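Local structure of phytochromobilin synthase (Solanum lycopersicum, 6KME) at residues N124-D129 against T182-S187; V97-A102 against C114-T119; V31-L36 against S192-A197. The protein binds biliverdin IX alpha and probably catalyses its ferredoxin-dependent reduction to phytochromobilin, the chromophore precursor of plant phytochromes. The protein carries 1 engineered substitution. All blocks are in the same frame, centred on the assembly; numbering follows the deposited sequence.

All three contacts belong to one layered α/β/α fold. Contact 2 pairs the strands of a hairpin at the middle of the seven-stranded antiparallel sheet and is buried; contact 1 pairs the next strand, 123-131, with 180-185 at one border of that sheet and is still mostly buried. Both have one face turned to biliverdin and the other to helices. Contact 3 lies in the helical layer on the side of the sheet facing away from biliverdin, where segments 31-36 and 192-197 meet, and it is partly open to solvent. The chemistry follows the position: backbone hydrogen bonds run through contacts 1 and 2, with one asparagine hydrogen-bonded to the ligand in contact 2, whereas contact 3 is apolar packing round one phenylalanine.

Contact 1: residues N124-D129 against T182-S187. With BLA (biliverdine IX alpha), chain B.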
loop_
_atom_site.group_PDB
_atom_site.type_symbol
_atom_site.label_atom_id
_atom_site.label_comp_id
_atom_site.label_asym_id
_atom_site.label_seq_id
_atom_site.Cartn_x
_atom_site.Cartn_y
_atom_site.Cartn_z
ATOM N N ASN A 124 -0.782 8.343 -15.319
ATOM C CA ASN A 124 -0.591 7.273 -14.350
ATOM C C ASN A 124 0.054 7.852 -13.105
ATOM O O ASN A 124 1.044 8.581 -13.209
ATOM C CB ASN A 124 0.281 6.156 -14.924
ATOM C CG ASN A 124 -0.316 5.547 -16.167
ATOM O OD1 ASN A 124 -1.003 4.529 -16.106
ATOM N ND2 ASN A 124 -0.077 6.178 -17.299
ATOM N N ILE A 125 -0.523 7.546 -11.939
ATOM C CA ILE A 125 -0.024 7.996 -10.639
ATOM C C ILE A 125 0.130 6.735 -9.798
ATOM O O ILE A 125 -0.862 6.046 -9.510
ATOM C CB ILE A 125 -0.958 9.011 -9.962
ATOM C CG1 ILE A 125 -1.214 10.210 -10.877
ATOM C CG2 ILE A 125 -0.389 9.455 -8.622
ATOM C CD1 ILE A 125 -2.195 11.250 -10.322
ATOM N N ILE A 126 1.372 6.414 -9.429
ATOM C CA ILE A 126 1.775 5.053 -9.078
ATOM C C ILE A 126 2.556 5.063 -7.768
ATOM O O ILE A 126 3.534 5.809 -7.628
ATOM C CB ILE A 126 2.648 4.431 -10.187
ATOM C CG1 ILE A 126 1.964 4.504 -11.561
ATOM C CG2 ILE A 126 3.063 3.004 -9.825
ATOM C CD1 ILE A 126 0.724 3.624 -11.686
ATOM N N VAL A 127 2.152 4.212 -6.824
ATOM C CA VAL A 127 2.994 3.841 -5.688
ATOM C C VAL A 127 3.120 2.318 -5.659
ATOM O O VAL A 127 2.110 1.597 -5.657
ATOM C CB VAL A 127 2.453 4.386 -4.349
ATOM C CG1 VAL A 127 3.277 3.829 -3.175
ATOM C CG2 VAL A 127 2.473 5.907 -4.318
ATOM N N LEU A 128 4.363 1.831 -5.654
ATOM C CA LEU A 128 4.674 0.409 -5.555
ATOM C C LEU A 128 5.791 0.248 -4.533
ATOM O O LEU A 128 6.861 0.847 -4.697
ATOM C CB LEU A 128 5.100 -0.148 -6.924
ATOM C CG LEU A 128 5.603 -1.604 -6.975
ATOM C CD1 LEU A 128 4.490 -2.567 -6.538
ATOM C CD2 LEU A 128 6.097 -1.927 -8.378
ATOM N N ASP A 129 5.557 -0.548 -3.480
ATOM C CA ASP A 129 6.548 -0.592 -2.412
ATOM C C ASP A 129 6.376 -1.829 -1.544
ATOM O O ASP A 129 5.321 -2.475 -1.525
ATOM C CB ASP A 129 6.463 0.656 -1.531
ATOM C CG ASP A 129 7.686 0.843 -0.638
ATOM O OD1 ASP A 129 8.789 0.335 -0.969
ATOM O OD2 ASP A 129 7.540 1.516 0.407
ATOM N N THR A 182 5.874 7.406 -8.730
ATOM C CA THR A 182 6.108 7.884 -10.085
ATOM C C THR A 182 4.801 8.365 -10.699
ATOM O O THR A 182 3.706 7.954 -10.302
ATOM C CB THR A 182 6.777 6.793 -10.963
ATOM O OG1 THR A 182 7.233 7.353 -12.201
ATOM C CG2 THR A 182 5.835 5.609 -11.267
ATOM N N ARG A 183 4.947 9.280 -11.651
ATOM C CA ARG A 183 3.888 9.740 -12.533
ATOM C C ARG A 183 4.394 9.601 -13.959
ATOM O O ARG A 183 5.547 9.946 -14.241
ATOM C CB ARG A 183 3.523 11.226 -12.265
ATOM C CG ARG A 183 3.121 11.582 -10.828
ATOM C CD ARG A 183 2.966 13.122 -10.690
ATOM N NE ARG A 183 2.645 13.567 -9.325
ATOM C CZ ARG A 183 1.417 13.791 -8.866
ATOM N NH1 ARG A 183 0.357 13.606 -9.651
ATOM N NH2 ARG A 183 1.239 14.201 -7.617
ATOM N N PHE A 184 3.551 9.104 -14.863
ATOM C CA PHE A 184 3.981 9.024 -16.253
ATOM C C PHE A 184 2.764 8.970 -17.162
ATOM O O PHE A 184 1.676 8.565 -16.742
ATOM C CB PHE A 184 4.905 7.818 -16.502
ATOM C CG PHE A 184 4.307 6.483 -16.134
ATOM C CD1 PHE A 184 3.466 5.812 -17.012
ATOM C CD2 PHE A 184 4.626 5.876 -14.918
ATOM C CE1 PHE A 184 2.930 4.550 -16.671
ATOM C CE2 PHE A 184 4.094 4.631 -14.575
ATOM C CZ PHE A 184 3.245 3.971 -15.450
ATOM N N SER A 185 2.962 9.413 -18.402
ATOM C CA SER A 185 1.941 9.336 -19.432
ATOM C C SER A 185 1.823 7.920 -19.976
ATOM O O SER A 185 2.806 7.179 -20.062
ATOM C CB SER A 185 2.259 10.296 -20.574
ATOM O OG SER A 185 2.030 11.634 -20.161
ATOM N N SER A 186 0.604 7.553 -20.362
ATOM C CA SER A 186 0.345 6.178 -20.765
ATOM C C SER A 186 1.023 5.877 -22.091
ATOM O O SER A 186 0.993 6.687 -23.016
ATOM C CB SER A 186 -1.158 5.927 -20.875
ATOM O OG SER A 186 -1.801 6.106 -19.622
ATOM N N SER A 187 1.663 4.717 -22.167
ATOM C CA SER A 187 2.226 4.202 -23.406
ATOM C C SER A 187 2.454 2.715 -23.228
ATOM O O SER A 187 2.539 2.232 -22.091
ATOM C CB SER A 187 3.545 4.909 -23.770
ATOM O OG SER A 187 4.609 4.503 -22.920
HETATM C CHA BLA B . -2.333 10.570 -5.795
HETATM N NA BLA B . -1.545 8.615 -4.285
HETATM C C1A BLA B . -1.391 9.913 -4.799
HETATM C C2A BLA B . -0.193 10.487 -4.185
HETATM C C3A BLA B . 0.355 9.476 -3.280
HETATM C C4A BLA B . -0.501 8.327 -3.358
HETATM C CMA BLA B . 1.608 9.542 -2.402
HETATM C CAA BLA B . 0.290 11.934 -4.487
HETATM C CBA BLA B . -0.520 12.904 -3.670
HETATM C CGA BLA B . 0.154 13.150 -2.270
HETATM O O1A BLA B . 1.299 13.472 -2.392
HETATM O O2A BLA B . -0.592 12.980 -1.350
HETATM C CHB BLA B . -0.367 6.979 -2.638
HETATM N NB BLA B . 0.311 7.566 -0.379
HETATM C C1B BLA B . -0.156 6.612 -1.313
HETATM C C2B BLA B . 0.152 5.243 -0.568
HETATM C C3B BLA B . 0.492 5.490 0.757
HETATM C C4B BLA B . 0.550 7.011 0.914
HETATM C CMB BLA B . -0.188 3.925 -1.239
HETATM O OB BLA B . 0.718 7.720 1.893
HETATM C CAB BLA B . 0.869 4.742 2.012
HETATM C CBB BLA B . 1.126 5.028 3.309
HETATM N NC BLA B . -5.233 6.134 -5.636
HETATM C C1C BLA B . -5.309 4.813 -5.139
HETATM C C2C BLA B . -6.735 4.338 -5.452
HETATM C C3C BLA B . -7.388 5.385 -6.102
HETATM C C4C BLA B . -6.422 6.587 -6.239
HETATM C CMC BLA B . -7.147 2.923 -5.025
HETATM O OC BLA B . -4.313 4.352 -4.605
HETATM C CAC BLA B . -8.793 5.367 -6.588
HETATM C CBC BLA B . -9.924 4.779 -6.137
HETATM C CHD BLA B . -6.476 7.856 -6.751
HETATM N ND BLA B . -4.216 8.914 -6.052
HETATM C C1D BLA B . -5.410 8.932 -6.645
HETATM C C2D BLA B . -5.705 10.261 -7.317
HETATM C C3D BLA B . -4.601 11.066 -7.104
HETATM C C4D BLA B . -3.587 10.229 -6.272
HETATM C CMD BLA B . -7.021 10.481 -8.040
HETATM C CAD BLA B . -4.271 12.505 -7.518
HETATM C CBD BLA B . -5.074 13.554 -6.772
HETATM C CGD BLA B . -4.706 13.715 -5.232
HETATM O O1D BLA B . -5.704 13.686 -4.533
HETATM O O2D BLA B . -3.508 13.843 -5.018
#
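The carbonyl oxygen of F184 is held twice by N124: ND2 of N124 reaches O of F184 at 3.0 Å from above the carbonyl plane, and N124 N adds a weak hydrogen bond. F184 N returns one to N124 O. ND2 of N124 also bonds OG of S186 at 2.9 Å, while OD1 accepts from T119 and H191, so the amide cannot readily flip. In this antiparallel pairing at the sheet border, N124-F184 and I126-T182 are hydrogen-bonded pairs and I125-R183 the non-hydrogen-bonded pair between them. The pairing puts N124 and F184 on one face, where the ring, its CG between backbone N and carbonyl carbon (chi1 57°), receives N124 CB in a CH-pi contact. N124 CG, anti to its carbonyl carbon (chi1 -59°), sets the amide plane 18° from the ring. CB of I126 rests 3.6 Å from CG2 of T182. On the other face, CD1 of I125 lies 3.5 Å from NH1 of R183, and on that same face biliverdin lies against I125 and V127, its CHB 3.5 Å from V127 CG2. Strand 180-185 is outermost, strand 123-131 separates it from 112-119, and helix 188-211 packs on I126 through L194 and on F184 through N190.

Contact 2: residues V97-A102 against C114-T119. With BLA (biliverdine IX alpha), chain B.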
loop_
_atom_site.group_PDB
_atom_site.type_symbol
_atom_site.label_atom_id
_atom_site.label_comp_id
_atom_site.label_asym_id
_atom_site.label_seq_id
_atom_site.Cartn_x
_atom_site.Cartn_y
_atom_site.Cartn_z
ATOM N N VAL A 97 -7.954 1.295 -12.022
ATOM C CA VAL A 97 -7.388 1.422 -10.685
ATOM C C VAL A 97 -7.057 0.035 -10.145
ATOM O O VAL A 97 -7.835 -0.909 -10.316
ATOM C CB VAL A 97 -8.346 2.150 -9.720
ATOM C CG1 VAL A 97 -7.709 2.243 -8.348
ATOM C CG2 VAL A 97 -8.719 3.547 -10.255
ATOM N N LEU A 98 -5.899 -0.076 -9.492
ATOM C CA LEU A 98 -5.522 -1.251 -8.719
ATOM C C LEU A 98 -5.088 -0.811 -7.325
ATOM O O LEU A 98 -4.225 0.062 -7.185
ATOM C CB LEU A 98 -4.385 -2.041 -9.398
ATOM C CG LEU A 98 -3.893 -3.273 -8.604
ATOM C CD1 LEU A 98 -4.971 -4.354 -8.560
ATOM C CD2 LEU A 98 -2.587 -3.844 -9.185
ATOM N N ASP A 99 -5.698 -1.403 -6.298
ATOM C CA ASP A 99 -5.188 -1.361 -4.928
ATOM C C ASP A 99 -5.028 -2.807 -4.484
ATOM O O ASP A 99 -6.023 -3.496 -4.237
ATOM C CB ASP A 99 -6.119 -0.604 -3.975
ATOM C CG ASP A 99 -5.525 -0.451 -2.545
ATOM O OD1 ASP A 99 -4.672 -1.276 -2.145
ATOM O OD2 ASP A 99 -5.907 0.504 -1.825
ATOM N N PHE A 100 -3.775 -3.242 -4.365
ATOM C CA PHE A 100 -3.398 -4.606 -4.021
ATOM C C PHE A 100 -2.437 -4.528 -2.843
ATOM O O PHE A 100 -1.437 -3.807 -2.914
ATOM C CB PHE A 100 -2.746 -5.279 -5.242
ATOM C CG PHE A 100 -2.379 -6.712 -5.028
ATOM C CD1 PHE A 100 -1.163 -7.053 -4.456
ATOM C CD2 PHE A 100 -3.251 -7.724 -5.409
ATOM C CE1 PHE A 100 -0.826 -8.395 -4.259
ATOM C CE2 PHE A 100 -2.928 -9.055 -5.201
ATOM C CZ PHE A 100 -1.715 -9.386 -4.629
ATOM N N ALA A 101 -2.747 -5.232 -1.751
ATOM C CA ALA A 101 -1.907 -5.194 -0.558
ATOM C C ALA A 101 -1.865 -6.559 0.117
ATOM O O ALA A 101 -2.825 -7.335 0.063
ATOM C CB ALA A 101 -2.403 -4.157 0.467
ATOM N N ALA A 102 -0.736 -6.833 0.769
ATOM C CA ALA A 102 -0.558 -8.014 1.604
ATOM C C ALA A 102 -0.207 -7.547 3.009
ATOM O O ALA A 102 0.814 -6.874 3.207
ATOM C CB ALA A 102 0.526 -8.930 1.041
ATOM N N CYS A 114 2.555 -3.293 -1.152
ATOM C CA CYS A 114 1.663 -2.179 -1.461
ATOM C C CYS A 114 1.770 -1.834 -2.944
ATOM O O CYS A 114 2.852 -1.477 -3.421
ATOM C CB CYS A 114 2.022 -0.975 -0.582
ATOM S SG CYS A 114 1.197 0.583 -0.998
ATOM N N ALA A 115 0.660 -1.948 -3.676
ATOM C CA ALA A 115 0.588 -1.512 -5.074
ATOM C C ALA A 115 -0.684 -0.696 -5.246
ATOM O O ALA A 115 -1.793 -1.226 -5.100
ATOM C CB ALA A 115 0.608 -2.692 -6.043
ATOM N N ASN A 116 -0.521 0.594 -5.542
ATOM C CA ASN A 116 -1.634 1.533 -5.705
ATOM C C ASN A 116 -1.441 2.253 -7.037
ATOM O O ASN A 116 -0.638 3.191 -7.145
ATOM C CB ASN A 116 -1.707 2.516 -4.542
ATOM C CG ASN A 116 -2.332 1.905 -3.311
ATOM O OD1 ASN A 116 -1.672 1.192 -2.559
ATOM N ND2 ASN A 116 -3.612 2.164 -3.107
ATOM N N PHE A 117 -2.171 1.810 -8.058
ATOM C CA PHE A 117 -2.026 2.335 -9.413
ATOM C C PHE A 117 -3.291 3.089 -9.787
ATOM O O PHE A 117 -4.375 2.495 -9.829
ATOM C CB PHE A 117 -1.793 1.211 -10.419
ATOM C CG PHE A 117 -0.600 0.334 -10.126
ATOM C CD1 PHE A 117 0.367 0.698 -9.193
ATOM C CD2 PHE A 117 -0.439 -0.849 -10.821
ATOM C CE1 PHE A 117 1.462 -0.122 -8.946
ATOM C CE2 PHE A 117 0.663 -1.679 -10.578
ATOM C CZ PHE A 117 1.610 -1.302 -9.642
ATOM N N PHE A 118 -3.165 4.380 -10.077
ATOM C CA PHE A 118 -4.301 5.157 -10.553
ATOM C C PHE A 118 -4.036 5.614 -11.986
ATOM O O PHE A 118 -3.163 6.459 -12.230
ATOM C CB PHE A 118 -4.600 6.349 -9.649
ATOM C CG PHE A 118 -5.736 7.180 -10.156
ATOM C CD1 PHE A 118 -7.049 6.736 -10.023
ATOM C CD2 PHE A 118 -5.498 8.366 -10.826
ATOM C CE1 PHE A 118 -8.109 7.495 -10.525
ATOM C CE2 PHE A 118 -6.549 9.126 -11.325
ATOM C CZ PHE A 118 -7.856 8.686 -11.168
ATOM N N THR A 119 -4.827 5.092 -12.923
ATOM C CA THR A 119 -4.607 5.302 -14.345
ATOM C C THR A 119 -5.841 5.908 -15.002
ATOM O O THR A 119 -6.977 5.544 -14.683
ATOM C CB THR A 119 -4.226 3.967 -15.012
ATOM O OG1 THR A 119 -2.991 3.498 -14.440
ATOM C CG2 THR A 119 -4.068 4.121 -16.507
HETATM C CHA BLA B . -2.333 10.570 -5.795
HETATM N NA BLA B . -1.545 8.615 -4.285
HETATM C C1A BLA B . -1.391 9.913 -4.799
HETATM C C2A BLA B . -0.193 10.487 -4.185
HETATM C C3A BLA B . 0.355 9.476 -3.280
HETATM C C4A BLA B . -0.501 8.327 -3.358
HETATM C CMA BLA B . 1.608 9.542 -2.402
HETATM C CAA BLA B . 0.290 11.934 -4.487
HETATM C CBA BLA B . -0.520 12.904 -3.670
HETATM C CGA BLA B . 0.154 13.150 -2.270
HETATM O O1A BLA B . 1.299 13.472 -2.392
HETATM O O2A BLA B . -0.592 12.980 -1.350
HETATM C CHB BLA B . -0.367 6.979 -2.638
HETATM N NB BLA B . 0.311 7.566 -0.379
HETATM C C1B BLA B . -0.156 6.612 -1.313
HETATM C C2B BLA B . 0.152 5.243 -0.568
HETATM C C3B BLA B . 0.492 5.490 0.757
HETATM C C4B BLA B . 0.550 7.011 0.914
HETATM C CMB BLA B . -0.188 3.925 -1.239
HETATM O OB BLA B . 0.718 7.720 1.893
HETATM C CAB BLA B . 0.869 4.742 2.012
HETATM C CBB BLA B . 1.126 5.028 3.309
HETATM N NC BLA B . -5.233 6.134 -5.636
HETATM C C1C BLA B . -5.309 4.813 -5.139
HETATM C C2C BLA B . -6.735 4.338 -5.452
HETATM C C3C BLA B . -7.388 5.385 -6.102
HETATM C C4C BLA B . -6.422 6.587 -6.239
HETATM C CMC BLA B . -7.147 2.923 -5.025
HETATM O OC BLA B . -4.313 4.352 -4.605
HETATM C CAC BLA B . -8.793 5.367 -6.588
HETATM C CBC BLA B . -9.924 4.779 -6.137
HETATM C CHD BLA B . -6.476 7.856 -6.751
HETATM N ND BLA B . -4.216 8.914 -6.052
HETATM C C1D BLA B . -5.410 8.932 -6.645
HETATM C C2D BLA B . -5.705 10.261 -7.317
HETATM C C3D BLA B . -4.601 11.066 -7.104
HETATM C C4D BLA B . -3.587 10.229 -6.272
HETATM C CMD BLA B . -7.021 10.481 -8.040
HETATM C CAD BLA B . -4.271 12.505 -7.518
HETATM C CBD BLA B . -5.074 13.554 -6.772
HETATM C CGD BLA B . -4.706 13.715 -5.232
HETATM O O1D BLA B . -5.704 13.686 -4.533
HETATM O O2D BLA B . -3.508 13.843 -5.018
HETATM O O HOH W 1 -2.310 -0.863 -1.018
#
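This is the antiparallel pairing of a β-hairpin, strands 96-104 and 112-119, at the centre of the sheet, with one face lining the biliverdin pocket. Two hydrogen-bonded pairs, L98 with F117 and F100 with A115, each exchange two backbone bonds; N of F117 lies 2.8 Å from O of L98. On the face turned to helices 34-47 and 188-211, CD2 of L98 runs alongside F117, 4.0 Å from its CD2. The pocket face is mixed. V97 sets its CG1 3.4 Å from CMC of biliverdin and its CG2 3.6 Å from CD1 of F118, while the CMD methyl of the ligand sits over one face of the F118 ring. Next along, D99 and N116 point the same way with carboxylate and amide planes 63° apart. A water donates to both, 2.6 Å from OD1 of D99 and 2.6 Å from OD1 of N116; R85 forms a salt bridge with the first of these oxygens. With CG anti to its own carbonyl carbon (chi1 -78°), N116 extends its amide to the ligand, and ND2 gives BLA OC a 2.7 Å hydrogen bond. Since water and R235 both donate to OD1, the amide is fixed with an N-H toward the lactam oxygen.

Contact 3: residues V31-L36 against S192-A197; sequences VSYKKL and SVLFSA
F195 turns one face of its ring to L36, whose CG stands over the ring centre in a CH-pi contact, 4.0 Å from the centroid and only 9° off the normal. The two methyls of L36 spread across that face: CD2 comes to 3.7 Å from CD2 of F195, and CD1 of L36 lies over the CD1-CE1 side of the same face of F195. In the α/β/α sandwich of this reductase family, helices 34-47 and 188-211 lie on the same side of the central sheet, and the ring bridges the first turn of one and the body of the other. L36 has CG anti to its own carbonyl carbon (chi1 -72°), which brings the branched end over the ring. The rim of F195 is lined by the chain leading into helix 34-47. The carbonyl oxygen of S32 meets it at the edge, near its plane, 3.6 Å from CZ of F195. V31, poorly ordered at the start of the model, puts CB 3.9 Å from CE1 of F195, and the bent chain of K35 lays CE 3.8 Å from CE2 of F195. An alanine in place of F195 is likely to leave L36 without the ring face it rests on and V31, S32 and K35 without their partner. On the sheet side of the ring, CE1 of Y33 touches CE1 of F195 obliquely at 3.9 Å, while the Y33 ring packs edge-to-face with F117 on the sheet. Y33 OH ends 3.7 Å from CD2 of L194 and is hydrogen-bonded to OG1 of T119.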
loop_
_atom_site.group_PDB
_atom_site.type_symbol
_atom_site.label_atom_id
_atom_site.label_comp_id
_atom_site.label_asym_id
_atom_site.label_seq_id
_atom_site.Cartn_x
_atom_site.Cartn_y
_atom_site.Cartn_z
ATOM N N VAL A 31 -4.145 -0.703 -20.147
ATOM C CA VAL A 31 -3.776 -2.031 -19.666
ATOM C C VAL A 31 -4.844 -2.584 -18.738
ATOM O O VAL A 31 -5.736 -1.856 -18.296
ATOM C CB VAL A 31 -2.411 -2.023 -18.947
ATOM C CG1 VAL A 31 -1.279 -2.126 -19.953
ATOM C CG2 VAL A 31 -2.272 -0.778 -18.076
ATOM N N SER A 32 -4.745 -3.874 -18.437
ATOM C CA SER A 32 -5.678 -4.537 -17.536
ATOM C C SER A 32 -4.918 -4.969 -16.290
ATOM O O SER A 32 -4.129 -5.922 -16.332
ATOM C CB SER A 32 -6.349 -5.726 -18.214
ATOM O OG SER A 32 -7.350 -6.270 -17.373
ATOM N N TYR A 33 -5.170 -4.284 -15.178
ATOM C CA TYR A 33 -4.509 -4.660 -13.933
ATOM C C TYR A 33 -4.999 -5.995 -13.379
ATOM O O TYR A 33 -4.344 -6.551 -12.490
ATOM C CB TYR A 33 -4.698 -3.558 -12.894
ATOM C CG TYR A 33 -3.959 -2.289 -13.254
ATOM C CD1 TYR A 33 -2.680 -2.346 -13.791
ATOM C CD2 TYR A 33 -4.549 -1.038 -13.076
ATOM C CE1 TYR A 33 -1.993 -1.194 -14.124
ATOM C CE2 TYR A 33 -3.877 0.119 -13.410
ATOM C CZ TYR A 33 -2.598 0.038 -13.930
ATOM O OH TYR A 33 -1.925 1.193 -14.261
ATOM N N LYS A 34 -6.138 -6.511 -13.864
ATOM C CA LYS A 34 -6.551 -7.865 -13.492
ATOM C C LYS A 34 -5.461 -8.878 -13.809
ATOM O O LYS A 34 -5.276 -9.854 -13.069
ATOM C CB LYS A 34 -7.850 -8.244 -14.210
ATOM C CG LYS A 34 -9.116 -7.675 -13.591
ATOM C CD LYS A 34 -10.357 -8.343 -14.177
ATOM C CE LYS A 34 -11.005 -9.309 -13.187
ATOM N NZ LYS A 34 -10.075 -10.352 -12.649
ATOM N N LYS A 35 -4.736 -8.673 -14.916
ATOM C CA LYS A 35 -3.613 -9.542 -15.251
ATOM C C LYS A 35 -2.638 -9.648 -14.086
ATOM O O LYS A 35 -2.085 -10.724 -13.819
ATOM C CB LYS A 35 -2.884 -9.021 -16.498
ATOM C CG LYS A 35 -3.621 -9.212 -17.827
ATOM C CD LYS A 35 -2.899 -8.516 -19.003
ATOM C CE LYS A 35 -3.165 -6.997 -19.036
ATOM N NZ LYS A 35 -2.644 -6.253 -20.232
ATOM N N LEU A 36 -2.411 -8.534 -13.385
ATOM C CA LEU A 36 -1.429 -8.518 -12.307
ATOM C C LEU A 36 -1.961 -9.222 -11.068
ATOM O O LEU A 36 -1.196 -9.876 -10.350
ATOM C CB LEU A 36 -1.025 -7.080 -11.965
ATOM C CG LEU A 36 -0.151 -6.338 -12.982
ATOM C CD1 LEU A 36 0.126 -4.921 -12.484
ATOM C CD2 LEU A 36 1.142 -7.103 -13.251
ATOM N N SER A 192 4.386 -1.622 -19.840
ATOM C CA SER A 192 5.207 -2.828 -19.800
ATOM C C SER A 192 6.222 -2.763 -18.662
ATOM O O SER A 192 6.423 -3.748 -17.946
ATOM C CB SER A 192 5.906 -3.026 -21.148
ATOM O OG SER A 192 6.885 -4.050 -21.076
ATOM N N VAL A 193 6.859 -1.605 -18.470
ATOM C CA VAL A 193 7.808 -1.454 -17.368
ATOM C C VAL A 193 7.097 -1.581 -16.024
ATOM O O VAL A 193 7.599 -2.235 -15.094
ATOM C CB VAL A 193 8.553 -0.114 -17.494
ATOM C CG1 VAL A 193 9.442 0.111 -16.294
ATOM C CG2 VAL A 193 9.380 -0.103 -18.771
ATOM N N LEU A 194 5.919 -0.963 -15.901
ATOM C CA LEU A 194 5.167 -1.036 -14.654
ATOM C C LEU A 194 4.806 -2.472 -14.310
ATOM O O LEU A 194 4.886 -2.877 -13.142
ATOM C CB LEU A 194 3.899 -0.193 -14.763
ATOM C CG LEU A 194 2.961 -0.253 -13.557
ATOM C CD1 LEU A 194 3.657 0.282 -12.314
ATOM C CD2 LEU A 194 1.657 0.513 -13.833
ATOM N N PHE A 195 4.376 -3.247 -15.309
ATOM C CA PHE A 195 4.060 -4.652 -15.072
ATOM C C PHE A 195 5.292 -5.417 -14.603
ATOM O O PHE A 195 5.226 -6.179 -13.633
ATOM C CB PHE A 195 3.475 -5.281 -16.340
ATOM C CG PHE A 195 1.983 -5.113 -16.471
ATOM C CD1 PHE A 195 1.386 -3.872 -16.273
ATOM C CD2 PHE A 195 1.178 -6.193 -16.811
ATOM C CE1 PHE A 195 0.009 -3.713 -16.399
ATOM C CE2 PHE A 195 -0.199 -6.040 -16.934
ATOM C CZ PHE A 195 -0.782 -4.799 -16.730
ATOM N N SER A 196 6.434 -5.216 -15.269
ATOM C CA SER A 196 7.660 -5.907 -14.866
ATOM C C SER A 196 8.051 -5.555 -13.435
ATOM O O SER A 196 8.523 -6.416 -12.683
ATOM C CB SER A 196 8.801 -5.562 -15.824
ATOM O OG SER A 196 8.531 -6.029 -17.135
ATOM N N ALA A 197 7.861 -4.289 -13.043
ATOM C CA ALA A 197 8.186 -3.842 -11.689
ATOM C C ALA A 197 7.283 -4.503 -10.650
ATOM O O ALA A 197 7.764 -4.964 -9.609
ATOM C CB ALA A 197 8.076 -2.313 -11.594
#